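Local coordinates for iron-binding protein (Staphylococcus epidermidis, PDB 4M7O) that probably binds iron, possibly as a chelate, as the solute-binding component of an uptake system of the periplasmic binding protein family, at residues Ser27-Asn32 with Glu87-Ser92; Asp52-Asp57 with Gly261-Glu266; Gln114-Thr119 with Phe182-Glu187; Ile151-Lys156 with Asp270-Ile275; Glu162-Val167 with Ile173-Lys178. One frame throughout, in Å; residues are numbered along the deposited sequence.

The five contacts run through a two-lobed chain, in which a parallel five-stranded sheet and a mixed sheet lie in separate lobes joined by the long helix 133-152. Contact 1 belongs to the first lobe and contact 5 to the second, their centres about 24 Å apart on opposite sides of the chain's centre. Contacts 2 and 4 share helix 264-275, with centres about 21 Å apart and segments alternating along the sequence. Contact 3 lies between, touching contact 2 through I264 and I116, contact 4 through M185 and L271, and contact 5 through F182 and M165. The C-terminal helix thus ties both lobes together, an arrangement consistent with the rather rigid helix-linked class of binding proteins.

Contact 1 of 5, residues Ser27-Asn32 with Glu87-Ser92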
# COMPACT_ATOMS: atom_id res chain seq x y z
N SER A 27 17.11 2.35 -4.32
CA SER A 27 15.68 2.01 -4.17
C SER A 27 14.89 3.27 -3.83
O SER A 27 15.21 3.96 -2.86
CB SER A 27 15.49 0.97 -3.08
OG SER A 27 14.12 0.62 -2.95
N LEU A 28 13.84 3.54 -4.61
CA LEU A 28 13.14 4.83 -4.54
C LEU A 28 11.75 4.81 -3.89
O LEU A 28 11.07 5.85 -3.87
CB LEU A 28 13.05 5.47 -5.93
CG LEU A 28 14.41 5.92 -6.48
CD1 LEU A 28 14.25 6.76 -7.76
CD2 LEU A 28 15.17 6.69 -5.41
N ILE A 29 11.33 3.67 -3.37
CA ILE A 29 10.06 3.60 -2.67
C ILE A 29 10.18 2.57 -1.55
O ILE A 29 10.87 1.57 -1.71
CB ILE A 29 8.87 3.32 -3.66
CG1 ILE A 29 7.52 3.79 -3.08
CG2 ILE A 29 8.83 1.84 -4.05
CD1 ILE A 29 6.46 4.11 -4.13
N PRO A 30 9.57 2.84 -0.38
CA PRO A 30 9.86 1.93 0.74
C PRO A 30 9.51 0.46 0.49
O PRO A 30 10.30 -0.37 0.90
CB PRO A 30 9.03 2.51 1.89
CG PRO A 30 8.94 4.00 1.55
CD PRO A 30 8.76 4.00 0.05
N SER A 31 8.41 0.14 -0.20
CA SER A 31 8.10 -1.27 -0.46
C SER A 31 9.25 -1.99 -1.19
O SER A 31 9.62 -3.11 -0.83
CB SER A 31 6.78 -1.44 -1.21
OG SER A 31 6.73 -0.61 -2.35
N ASN A 32 9.81 -1.34 -2.21
CA ASN A 32 10.99 -1.84 -2.91
C ASN A 32 12.14 -2.13 -1.94
O ASN A 32 12.76 -3.20 -1.98
CB ASN A 32 11.47 -0.85 -3.97
CG ASN A 32 10.62 -0.90 -5.23
OD1 ASN A 32 9.68 -1.70 -5.33
ND2 ASN A 32 10.95 -0.05 -6.21
N GLU A 87 5.93 2.02 -10.37
CA GLU A 87 5.04 2.51 -11.42
C GLU A 87 4.39 3.83 -11.02
O GLU A 87 4.22 4.71 -11.85
CB GLU A 87 3.97 1.47 -11.77
CG GLU A 87 3.13 1.82 -12.98
CD GLU A 87 1.97 0.86 -13.21
OE1 GLU A 87 1.87 -0.16 -12.48
OE2 GLU A 87 1.16 1.12 -14.12
N SER A 88 4.07 4.00 -9.74
CA SER A 88 3.41 5.23 -9.29
C SER A 88 4.26 6.49 -9.47
O SER A 88 3.75 7.61 -9.35
CB SER A 88 2.97 5.11 -7.82
OG SER A 88 4.08 4.88 -6.97
N GLN A 89 5.54 6.30 -9.78
CA GLN A 89 6.51 7.39 -9.88
C GLN A 89 6.91 7.74 -11.30
O GLN A 89 7.72 8.66 -11.50
CB GLN A 89 7.80 7.03 -9.11
CG GLN A 89 7.59 6.86 -7.61
CD GLN A 89 8.79 6.23 -6.92
OE1 GLN A 89 9.42 5.30 -7.44
NE2 GLN A 89 9.10 6.73 -5.73
N LYS A 90 6.38 7.02 -12.29
CA LYS A 90 6.73 7.31 -13.68
C LYS A 90 6.54 8.78 -14.06
O LYS A 90 7.39 9.36 -14.75
CB LYS A 90 5.95 6.42 -14.66
CG LYS A 90 6.40 4.96 -14.69
CD LYS A 90 5.80 4.25 -15.90
CE LYS A 90 5.94 2.73 -15.79
NZ LYS A 90 5.21 2.06 -16.91
N ASN A 91 5.46 9.39 -13.58
CA ASN A 91 5.12 10.76 -13.97
C ASN A 91 5.84 11.88 -13.21
O ASN A 91 5.77 13.05 -13.60
CB ASN A 91 3.61 10.97 -13.93
CG ASN A 91 2.90 10.12 -14.96
OD1 ASN A 91 3.36 10.00 -16.10
ND2 ASN A 91 1.78 9.51 -14.56
N SER A 92 6.52 11.54 -12.12
CA SER A 92 7.28 12.54 -11.38
C SER A 92 8.78 12.23 -11.41
O SER A 92 9.57 13.03 -11.92
CB SER A 92 6.78 12.64 -9.93
OG SER A 92 6.63 11.36 -9.36
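Q89 reaches across to the backbone of L28, and its amide NE2 donates to L28 O at 2.8 Å. The bond is nearly straight, with an N-H...O angle of 164°. L28 O lies in the amide plane of Q89, whereas NE2 stands well above the carbonyl plane of L28, 51° out of it, so the amide is aligned with its acceptor but does not use a lone-pair direction. Aliphatic carbons of L28 and I29 pack against the amide. L28 CB approaches Q89 OE1 at 3.9 Å, and I29 CB lies 4.0 Å from Q89 NE2. The tip of I29 also meets S88, with CD1 3.8 Å from OG; its CG1 branch stands anti to the backbone N (chi1 -158°), which carries the methyl toward the 3-10 segment 87-89. The polar end of S88 is engaged by H86 ND1. In the second shell, H86 N hydrogen-bonds Q89 OE1, so both ends of the amide are gripped by backbone groups and its flip is fixed: oxygen to the 82-86 strand end, nitrogen to L28. I29 is the N-cap residue of helix 30-38, and N32 in its first turn donates to A85 O. The contact therefore lies at the C-terminal ends of the neighbouring inner strands 25-27 and 82-86 of the parallel sheet, where the turn into helix 30-38 meets the loop leading to helix 94-102.

Contact 2 of 5, residues Asp52-Asp57 with Gly261-Glu266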
# COMPACT_ATOMS: atom_id res chain seq x y z
N ASP A 52 12.05 6.29 3.42
CA ASP A 52 12.26 4.90 3.83
C ASP A 52 12.38 4.78 5.35
O ASP A 52 13.11 5.54 5.98
CB ASP A 52 13.49 4.31 3.14
CG ASP A 52 13.16 3.79 1.75
OD1 ASP A 52 13.04 4.59 0.80
OD2 ASP A 52 13.00 2.56 1.60
N ASP A 53 11.62 3.84 5.93
CA ASP A 53 11.44 3.74 7.39
C ASP A 53 11.61 2.32 7.91
O ASP A 53 11.39 2.05 9.09
CB ASP A 53 10.03 4.23 7.77
CG ASP A 53 8.93 3.63 6.88
OD1 ASP A 53 9.14 2.55 6.26
OD2 ASP A 53 7.84 4.23 6.78
N TYR A 54 11.97 1.40 7.02
CA TYR A 54 12.05 -0.00 7.39
C TYR A 54 13.06 -0.70 6.50
O TYR A 54 13.06 -0.51 5.28
CB TYR A 54 10.66 -0.68 7.28
CG TYR A 54 10.57 -2.00 8.03
CD1 TYR A 54 10.94 -3.20 7.44
CD2 TYR A 54 10.15 -2.03 9.35
CE1 TYR A 54 10.86 -4.40 8.15
CE2 TYR A 54 10.07 -3.22 10.06
CZ TYR A 54 10.43 -4.40 9.46
OH TYR A 54 10.34 -5.58 10.17
N PRO A 55 13.91 -1.54 7.09
CA PRO A 55 13.93 -1.86 8.52
C PRO A 55 14.60 -0.78 9.37
O PRO A 55 14.86 0.31 8.88
CB PRO A 55 14.74 -3.15 8.58
CG PRO A 55 15.67 -3.05 7.40
CD PRO A 55 14.83 -2.40 6.32
N LYS A 56 14.86 -1.10 10.63
CA LYS A 56 15.48 -0.17 11.56
C LYS A 56 16.79 0.30 10.96
O LYS A 56 17.58 -0.51 10.46
CB LYS A 56 15.76 -0.88 12.88
CG LYS A 56 16.50 -0.05 13.90
CD LYS A 56 16.62 -0.83 15.22
CE LYS A 56 17.03 0.06 16.38
NZ LYS A 56 18.16 0.94 16.01
N ASP A 57 17.01 1.62 10.98
CA ASP A 57 18.28 2.20 10.54
C ASP A 57 18.56 1.97 9.05
O ASP A 57 19.71 1.99 8.64
CB ASP A 57 19.45 1.65 11.36
CG ASP A 57 19.32 1.94 12.85
OD1 ASP A 57 18.49 2.80 13.20
OD2 ASP A 57 20.05 1.31 13.65
N GLY A 261 4.42 -4.50 0.41
CA GLY A 261 5.67 -5.13 0.80
C GLY A 261 5.47 -6.41 1.61
O GLY A 261 4.37 -6.94 1.70
N PRO A 262 6.56 -6.91 2.20
CA PRO A 262 6.52 -8.16 2.95
C PRO A 262 5.69 -8.10 4.23
O PRO A 262 5.41 -9.15 4.79
CB PRO A 262 7.99 -8.38 3.32
CG PRO A 262 8.75 -7.60 2.27
CD PRO A 262 7.92 -6.38 2.08
N ARG A 263 5.30 -6.90 4.68
CA ARG A 263 4.51 -6.80 5.91
C ARG A 263 3.01 -6.55 5.67
O ARG A 263 2.32 -6.05 6.55
CB ARG A 263 5.12 -5.75 6.85
CG ARG A 263 6.57 -6.06 7.29
CD ARG A 263 7.16 -4.94 8.16
NE ARG A 263 7.26 -3.67 7.43
CZ ARG A 263 6.94 -2.48 7.92
NH1 ARG A 263 6.51 -2.37 9.17
NH2 ARG A 263 7.06 -1.39 7.17
N ILE A 264 2.50 -6.93 4.49
CA ILE A 264 1.08 -6.78 4.20
C ILE A 264 0.16 -7.49 5.18
O ILE A 264 -1.01 -7.11 5.32
CB ILE A 264 0.67 -7.32 2.82
CG1 ILE A 264 1.49 -8.56 2.47
CG2 ILE A 264 0.76 -6.25 1.75
CD1 ILE A 264 0.98 -9.28 1.25
N ASP A 265 0.66 -8.55 5.82
CA ASP A 265 -0.18 -9.27 6.78
C ASP A 265 -0.54 -8.36 7.95
O ASP A 265 -1.65 -8.44 8.49
CB ASP A 265 0.53 -10.54 7.27
CG ASP A 265 1.75 -10.23 8.13
OD1 ASP A 265 2.72 -9.69 7.58
OD2 ASP A 265 1.73 -10.53 9.34
N GLU A 266 0.38 -7.49 8.33
CA GLU A 266 0.12 -6.56 9.42
C GLU A 266 -0.97 -5.57 9.01
O GLU A 266 -1.89 -5.30 9.80
CB GLU A 266 1.42 -5.87 9.84
CG GLU A 266 2.51 -6.89 10.23
CD GLU A 266 3.88 -6.26 10.47
OE1 GLU A 266 3.99 -5.02 10.40
OE2 GLU A 266 4.85 -7.03 10.72
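Y54 and R263 carry the interaction: the guanidinium of R263 lies flat over one face of the Y54 ring, the two planes 1° apart and their centres 3.7 Å from each other. R263 CZ is 19° off the ring normal, so this is a face-on cation-pi stack, with the closest atoms Y54 CD2 and R263 CZ at 3.5 Å. Just before the tyrosine, D53 only approaches: its OD1 lies 4.5 Å from R263 NH2, beyond salt-bridge range, and is instead paired with R259 NH1. Opposite charge at that distance would add a modest attraction to the guanidinium. The arginine continues over the phenol side of the Y54 ring, where R263 CD makes a CH-pi contact 3.8 Å from the centroid; a bend at chi3 (-63°) folds the guanidinium back over CG and CD2 of Y54. This pair links the loop between strands 45-49 and 63-65 to the start of the C-terminal helix 264-275; R263, at the N-cap position, lies within the type I turn G261 to I264. E34, on helix 30-38, forms a salt bridge with R263 NH2, which would help hold the guanidinium flat against the ring. P55 follows a cis peptide bond, and its CB sits 3.9 Å above the Y54 ring plane on the face opposite R263, toward the rim.

Contact 3 of 5, residues Gln114-Thr119 with Phe182-Glu187; sequences QSIDET and FNDMLE
D184 has the largest buried surface here and directs its carboxylate at the first turn of helix 116-129. OD2 accepts the backbone N-H of I116 at 2.8 Å, with an almost linear N-H...O angle of 175°, and the nitrogen meets the oxygen nearly along its C-O axis. The carboxylate gets there because CG stands anti to the backbone N of D184 (chi1 -175°), extending away from helix 181-188. I116, next in buried area, crosses the aspartate at about a right angle and lays CG1 3.6 Å from D184 OD2; its CG2 branch packs on I264 of helix 264-275. S115 brings its CB to within 3.4 Å of the same OD2, while its OG turns back as the N-cap and accepts from E118 N at 3.0 Å. A water completes the site: it donates to D184 OD2 at 2.6 Å and accepts from D117 N. The other carboxylate oxygen, OD1, pairs with K188 NZ. Two N-terminal amides of helix 116-129 are thus served by one carboxylate from another helix, one directly and one through water. The positive end of the helix dipole, together with K188, would be expected to stabilise the charged form of D184.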
# COMPACT_ATOMS: atom_id res chain seq x y z
N GLN A 114 -2.28 -3.75 -6.79
CA GLN A 114 -3.58 -3.39 -6.22
C GLN A 114 -4.32 -4.59 -5.64
O GLN A 114 -5.54 -4.56 -5.50
CB GLN A 114 -4.44 -2.65 -7.25
CG GLN A 114 -4.04 -1.18 -7.47
CD GLN A 114 -4.15 -0.32 -6.20
OE1 GLN A 114 -5.21 -0.24 -5.55
NE2 GLN A 114 -3.04 0.35 -5.86
N SER A 115 -3.58 -5.64 -5.30
CA SER A 115 -4.12 -6.81 -4.61
C SER A 115 -2.99 -7.56 -3.90
O SER A 115 -1.82 -7.25 -4.08
CB SER A 115 -4.77 -7.76 -5.60
OG SER A 115 -3.77 -8.41 -6.36
N ILE A 116 -3.35 -8.54 -3.09
CA ILE A 116 -2.34 -9.33 -2.39
C ILE A 116 -1.56 -10.18 -3.40
O ILE A 116 -0.34 -10.25 -3.34
CB ILE A 116 -2.98 -10.21 -1.31
CG1 ILE A 116 -3.58 -9.33 -0.21
CG2 ILE A 116 -1.99 -11.18 -0.73
CD1 ILE A 116 -4.46 -10.09 0.77
N ASP A 117 -2.27 -10.81 -4.33
CA ASP A 117 -1.61 -11.64 -5.34
C ASP A 117 -0.66 -10.84 -6.25
O ASP A 117 0.35 -11.37 -6.69
CB ASP A 117 -2.63 -12.42 -6.16
CG ASP A 117 -3.11 -13.68 -5.45
OD1 ASP A 117 -2.39 -14.71 -5.55
OD2 ASP A 117 -4.18 -13.65 -4.80
N GLU A 118 -0.99 -9.58 -6.51
CA GLU A 118 -0.15 -8.75 -7.35
C GLU A 118 1.09 -8.35 -6.58
O GLU A 118 2.15 -8.14 -7.16
CB GLU A 118 -0.92 -7.52 -7.83
CG GLU A 118 -1.85 -7.78 -9.02
CD GLU A 118 -2.79 -6.62 -9.30
OE1 GLU A 118 -3.94 -6.87 -9.73
OE2 GLU A 118 -2.37 -5.46 -9.10
N THR A 119 0.95 -8.24 -5.26
CA THR A 119 2.09 -7.96 -4.41
C THR A 119 3.09 -9.12 -4.50
O THR A 119 4.30 -8.89 -4.66
CB THR A 119 1.66 -7.76 -2.95
OG1 THR A 119 0.77 -6.64 -2.88
CG2 THR A 119 2.87 -7.52 -2.05
N PHE A 182 -7.65 -1.94 -1.20
CA PHE A 182 -8.59 -2.01 -0.09
C PHE A 182 -9.72 -2.98 -0.37
O PHE A 182 -10.22 -3.62 0.56
CB PHE A 182 -9.13 -0.63 0.26
CG PHE A 182 -8.06 0.35 0.67
CD1 PHE A 182 -7.11 -0.01 1.61
CD2 PHE A 182 -7.99 1.61 0.09
CE1 PHE A 182 -6.10 0.88 1.99
CE2 PHE A 182 -6.99 2.51 0.47
CZ PHE A 182 -6.05 2.14 1.42
N ASN A 183 -10.13 -3.10 -1.63
CA ASN A 183 -11.24 -4.02 -1.93
C ASN A 183 -10.79 -5.46 -1.84
O ASN A 183 -11.54 -6.31 -1.36
CB ASN A 183 -11.88 -3.75 -3.30
CG ASN A 183 -12.99 -4.73 -3.61
OD1 ASN A 183 -14.12 -4.57 -3.13
ND2 ASN A 183 -12.68 -5.75 -4.41
N ASP A 184 -9.58 -5.75 -2.29
CA ASP A 184 -9.08 -7.12 -2.23
C ASP A 184 -8.92 -7.56 -0.78
O ASP A 184 -9.21 -8.71 -0.44
CB ASP A 184 -7.76 -7.28 -2.98
CG ASP A 184 -7.31 -8.73 -3.04
OD1 ASP A 184 -8.14 -9.61 -3.33
OD2 ASP A 184 -6.12 -9.00 -2.77
N MSE A 185 -8.48 -6.64 0.07
CA MSE A 185 -8.34 -6.95 1.49
C MSE A 185 -9.69 -7.32 2.10
O MSE A 185 -9.82 -8.35 2.76
CB MSE A 185 -7.68 -5.79 2.25
CG MSE A 185 -6.25 -5.52 1.83
SE MSE A 185 -5.39 -4.18 2.96
CE MSE A 185 -5.21 -2.77 1.65
N LEU A 186 -10.70 -6.49 1.85
CA LEU A 186 -12.07 -6.80 2.26
C LEU A 186 -12.50 -8.19 1.82
O LEU A 186 -13.05 -8.95 2.62
CB LEU A 186 -13.05 -5.77 1.70
CG LEU A 186 -12.95 -4.37 2.29
CD1 LEU A 186 -13.95 -3.41 1.63
CD2 LEU A 186 -13.18 -4.44 3.79
N GLU A 187 -12.25 -8.53 0.56
CA GLU A 187 -12.72 -9.81 0.04
C GLU A 187 -12.00 -10.97 0.71
O GLU A 187 -12.60 -12.01 0.98
CB GLU A 187 -12.59 -9.87 -1.49
CG GLU A 187 -13.50 -8.89 -2.22
CD GLU A 187 -13.50 -9.10 -3.73
OE1 GLU A 187 -12.68 -9.92 -4.21
OE2 GLU A 187 -14.31 -8.46 -4.43
O HOH W 1 -6.63 0.87 -2.56
O HOH W 2 -5.25 -11.20 -3.75

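Contact 4 of 5, residues Ile151-Lys156 with Asp270-Ile275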
# COMPACT_ATOMS: atom_id res chain seq x y z
N ILE A 151 -6.37 -14.26 7.61
CA ILE A 151 -7.59 -14.72 6.95
C ILE A 151 -8.27 -15.80 7.78
O ILE A 151 -9.49 -15.78 7.97
CB ILE A 151 -7.30 -15.27 5.54
CG1 ILE A 151 -6.80 -14.15 4.62
CG2 ILE A 151 -8.54 -15.95 4.95
CD1 ILE A 151 -6.45 -14.61 3.23
N ASN A 152 -7.48 -16.75 8.28
CA ASN A 152 -8.05 -17.82 9.10
C ASN A 152 -8.47 -17.38 10.50
O ASN A 152 -9.16 -18.12 11.19
CB ASN A 152 -7.10 -19.01 9.18
CG ASN A 152 -7.27 -19.96 8.01
OD1 ASN A 152 -8.18 -20.79 8.01
ND2 ASN A 152 -6.41 -19.84 7.01
N SER A 153 -8.08 -16.19 10.92
CA SER A 153 -8.46 -15.70 12.24
C SER A 153 -9.84 -15.05 12.21
O SER A 153 -10.34 -14.62 13.25
CB SER A 153 -7.44 -14.68 12.74
OG SER A 153 -7.50 -13.51 11.95
N VAL A 154 -10.47 -15.04 11.06
CA VAL A 154 -11.80 -14.47 10.94
C VAL A 154 -12.82 -15.46 11.45
O VAL A 154 -12.88 -16.56 10.99
CB VAL A 154 -12.12 -14.12 9.48
CG1 VAL A 154 -13.57 -13.71 9.32
CG2 VAL A 154 -11.19 -13.04 8.97
N PRO A 155 -13.64 -15.04 12.38
CA PRO A 155 -14.60 -15.97 13.01
C PRO A 155 -15.51 -16.70 12.00
O PRO A 155 -16.16 -16.04 11.17
CB PRO A 155 -15.44 -15.07 13.93
CG PRO A 155 -14.54 -13.90 14.22
CD PRO A 155 -13.71 -13.69 12.98
N LYS A 156 -15.56 -18.03 12.08
CA LYS A 156 -16.28 -18.88 11.13
C LYS A 156 -17.72 -18.45 10.90
O LYS A 156 -18.19 -18.36 9.76
CB LYS A 156 -16.24 -20.35 11.58
N ASP A 270 -4.77 -5.16 10.67
CA ASP A 270 -5.35 -3.91 11.16
C ASP A 270 -6.79 -3.80 10.69
O ASP A 270 -7.68 -3.52 11.49
CB ASP A 270 -4.55 -2.71 10.65
CG ASP A 270 -3.23 -2.54 11.39
OD1 ASP A 270 -3.03 -3.24 12.40
OD2 ASP A 270 -2.40 -1.70 10.96
N LEU A 271 -6.99 -4.02 9.40
CA LEU A 271 -8.31 -3.98 8.78
C LEU A 271 -9.24 -5.01 9.41
O LEU A 271 -10.42 -4.74 9.64
CB LEU A 271 -8.19 -4.20 7.27
CG LEU A 271 -9.16 -3.42 6.39
CD1 LEU A 271 -9.02 -1.93 6.66
CD2 LEU A 271 -8.91 -3.72 4.93
N ARG A 272 -8.70 -6.19 9.71
CA ARG A 272 -9.48 -7.25 10.35
C ARG A 272 -10.02 -6.81 11.71
O ARG A 272 -11.20 -7.03 12.03
CB ARG A 272 -8.62 -8.50 10.51
CG ARG A 272 -9.37 -9.67 11.15
CD ARG A 272 -8.59 -10.28 12.29
NE ARG A 272 -9.39 -11.26 13.01
CZ ARG A 272 -10.24 -10.96 13.99
NH1 ARG A 272 -10.93 -11.92 14.59
NH2 ARG A 272 -10.39 -9.70 14.37
N ASP A 273 -9.16 -6.19 12.52
CA ASP A 273 -9.54 -5.79 13.87
C ASP A 273 -10.49 -4.59 13.88
O ASP A 273 -11.05 -4.27 14.93
CB ASP A 273 -8.29 -5.52 14.73
CG ASP A 273 -7.42 -6.78 14.95
OD1 ASP A 273 -7.89 -7.91 14.68
OD2 ASP A 273 -6.26 -6.63 15.40
N ASP A 274 -10.66 -3.92 12.74
CA ASP A 274 -11.64 -2.84 12.62
C ASP A 274 -13.01 -3.37 12.19
O ASP A 274 -14.05 -2.77 12.46
CB ASP A 274 -11.17 -1.76 11.64
CG ASP A 274 -10.06 -0.89 12.21
OD1 ASP A 274 -9.86 -0.89 13.44
OD2 ASP A 274 -9.38 -0.20 11.42
N ILE A 275 -12.99 -4.52 11.53
CA ILE A 275 -14.20 -5.14 11.00
C ILE A 275 -14.77 -6.12 12.02
O ILE A 275 -15.98 -6.23 12.20
CB ILE A 275 -13.89 -5.86 9.67
CG1 ILE A 275 -13.46 -4.84 8.61
CG2 ILE A 275 -15.08 -6.64 9.18
CD1 ILE A 275 -12.92 -5.46 7.35
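R272 of the C-terminal helix 264-275 points its guanidinium at S153, in the loop that follows the long helix 133-152, making a helix-to-loop contact at the surface of the second lobe. Hydrogen bonding dominates. NH1 donates to S153 O at 3.1 Å with an N-H...O angle of 164°; the oxygen lies at the guanidinium edge, in its plane, although NH1 itself is above the carbonyl plane. R272 NE adds two weak bonds, one to the same S153 O and one to S153 OG at 3.1 Å. That hydroxyl also bonds to I150 O in the C-terminal part of helix 133-152, so the serine links the arginine to that helix. The electrostatic component stays within one segment: NH2 forms a salt bridge with D273 OD1, its hydrogen bond weak and bent, which occupies the guanidinium on the side away from NH1. Packing is lighter. V154 only skirts the aliphatic part, CG2 4.4 Å from R272 CG, and it turns toward L189 and Y276. R272 leaves its helix with CG anti to the backbone N (chi1 -179°) and then bends at chi2, which brings NH1 to 3.7 Å from P155 CD.

Contact 5 of 5, residues Glu162-Val167 with Ile173-Lys178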
# COMPACT_ATOMS: atom_id res chain seq x y z
N GLU A 162 -21.14 -4.98 5.66
CA GLU A 162 -20.82 -4.09 4.54
C GLU A 162 -19.98 -2.87 4.97
O GLU A 162 -20.36 -2.11 5.86
CB GLU A 162 -22.10 -3.66 3.80
CG GLU A 162 -23.01 -4.83 3.40
CD GLU A 162 -23.71 -4.62 2.07
OE1 GLU A 162 -24.25 -5.60 1.52
OE2 GLU A 162 -23.73 -3.47 1.57
N VAL A 163 -18.85 -2.70 4.31
CA VAL A 163 -17.85 -1.72 4.72
C VAL A 163 -17.71 -0.62 3.68
O VAL A 163 -17.57 -0.89 2.49
CB VAL A 163 -16.49 -2.39 4.90
CG1 VAL A 163 -15.44 -1.36 5.31
CG2 VAL A 163 -16.59 -3.53 5.93
N PHE A 164 -17.75 0.63 4.14
CA PHE A 164 -17.51 1.76 3.27
C PHE A 164 -16.08 2.25 3.51
O PHE A 164 -15.71 2.57 4.65
CB PHE A 164 -18.52 2.88 3.56
CG PHE A 164 -18.22 4.16 2.83
CD1 PHE A 164 -18.48 4.27 1.47
CD2 PHE A 164 -17.68 5.25 3.48
CE1 PHE A 164 -18.20 5.44 0.79
CE2 PHE A 164 -17.40 6.43 2.78
CZ PHE A 164 -17.66 6.52 1.45
N MSE A 165 -15.28 2.27 2.45
CA MSE A 165 -13.90 2.75 2.55
C MSE A 165 -13.89 4.19 2.06
O MSE A 165 -14.18 4.46 0.89
CB MSE A 165 -12.97 1.91 1.67
CG MSE A 165 -13.03 0.42 1.91
SE MSE A 165 -12.23 -0.14 3.60
CE MSE A 165 -10.45 0.59 3.35
N GLU A 166 -13.56 5.11 2.95
CA GLU A 166 -13.50 6.51 2.56
C GLU A 166 -12.05 6.88 2.27
O GLU A 166 -11.23 6.96 3.19
CB GLU A 166 -14.05 7.37 3.69
CG GLU A 166 -14.09 8.85 3.35
CD GLU A 166 -14.97 9.63 4.29
OE1 GLU A 166 -15.88 9.01 4.92
OE2 GLU A 166 -14.78 10.85 4.40
N VAL A 167 -11.71 7.08 0.99
CA VAL A 167 -10.29 7.30 0.66
C VAL A 167 -9.94 8.76 0.41
O VAL A 167 -8.78 9.12 0.25
CB VAL A 167 -9.81 6.45 -0.53
CG1 VAL A 167 -10.01 4.98 -0.23
CG2 VAL A 167 -10.53 6.86 -1.82
N ILE A 173 -16.25 13.36 -1.43
CA ILE A 173 -15.92 12.10 -0.78
C ILE A 173 -15.62 11.06 -1.84
O ILE A 173 -16.37 10.92 -2.82
CB ILE A 173 -17.10 11.60 0.06
CG1 ILE A 173 -17.50 12.68 1.06
CG2 ILE A 173 -16.75 10.29 0.76
CD1 ILE A 173 -18.79 12.38 1.81
N TYR A 174 -14.56 10.30 -1.65
CA TYR A 174 -14.21 9.24 -2.58
C TYR A 174 -14.18 7.91 -1.87
O TYR A 174 -13.73 7.81 -0.73
CB TYR A 174 -12.84 9.48 -3.21
CG TYR A 174 -12.85 10.47 -4.37
CD1 TYR A 174 -13.05 11.83 -4.15
CD2 TYR A 174 -12.66 10.05 -5.68
CE1 TYR A 174 -13.05 12.75 -5.23
CE2 TYR A 174 -12.65 10.97 -6.76
CZ TYR A 174 -12.85 12.31 -6.52
OH TYR A 174 -12.87 13.20 -7.59
N THR A 175 -14.62 6.87 -2.57
CA THR A 175 -14.54 5.54 -2.01
C THR A 175 -13.67 4.70 -2.90
O THR A 175 -13.29 5.13 -3.99
CB THR A 175 -15.92 4.89 -1.90
OG1 THR A 175 -15.78 3.61 -1.27
CG2 THR A 175 -16.52 4.70 -3.28
N ALA A 176 -13.37 3.49 -2.44
CA ALA A 176 -12.61 2.52 -3.21
C ALA A 176 -13.52 1.36 -3.57
O ALA A 176 -14.05 0.69 -2.68
CB ALA A 176 -11.41 2.04 -2.43
N GLY A 177 -13.70 1.11 -4.86
CA GLY A 177 -14.54 0.01 -5.30
C GLY A 177 -13.66 -1.17 -5.69
O GLY A 177 -12.60 -1.39 -5.10
N LYS A 178 -14.10 -1.94 -6.68
CA LYS A 178 -13.34 -3.08 -7.15
C LYS A 178 -12.04 -2.65 -7.81
O LYS A 178 -11.85 -1.47 -8.12
CB LYS A 178 -14.17 -3.91 -8.13
CG LYS A 178 -15.09 -4.92 -7.46
CD LYS A 178 -15.86 -5.72 -8.50
CE LYS A 178 -16.20 -7.11 -7.99
NZ LYS A 178 -16.98 -7.08 -6.72
O HOH W 3 -16.66 1.54 0.06
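Strands 162-167 and 174-176 run antiparallel but splayed, their short axes 4.6 Å apart at closest approach and at 125°, with V167 N hydrogen-bonded to Y174 O at 2.8 Å. They form a beta hairpin within the mixed sheet of the second lobe. T175 adds a side-chain bond: OG1, anti to its backbone N (chi1 -176°), donates to M165 O at 2.8 Å, and a water links the same hydroxyl to M165 N. The threonine thereby spans both polar backbone atoms of M165. The F164 ring meets T175 obliquely, CE1 3.6 Å from T175 CB, while I173 CG2 meets the ring at its edge. The same methyl packs on E166 CG, whose carboxylate is held by R235 and Y228. Beyond the Y174 bond, V167 splits its branches. V167 CG2 rests on Y174 CB at 3.8 Å, and V167 CG1 touches A176 CB at 3.9 Å.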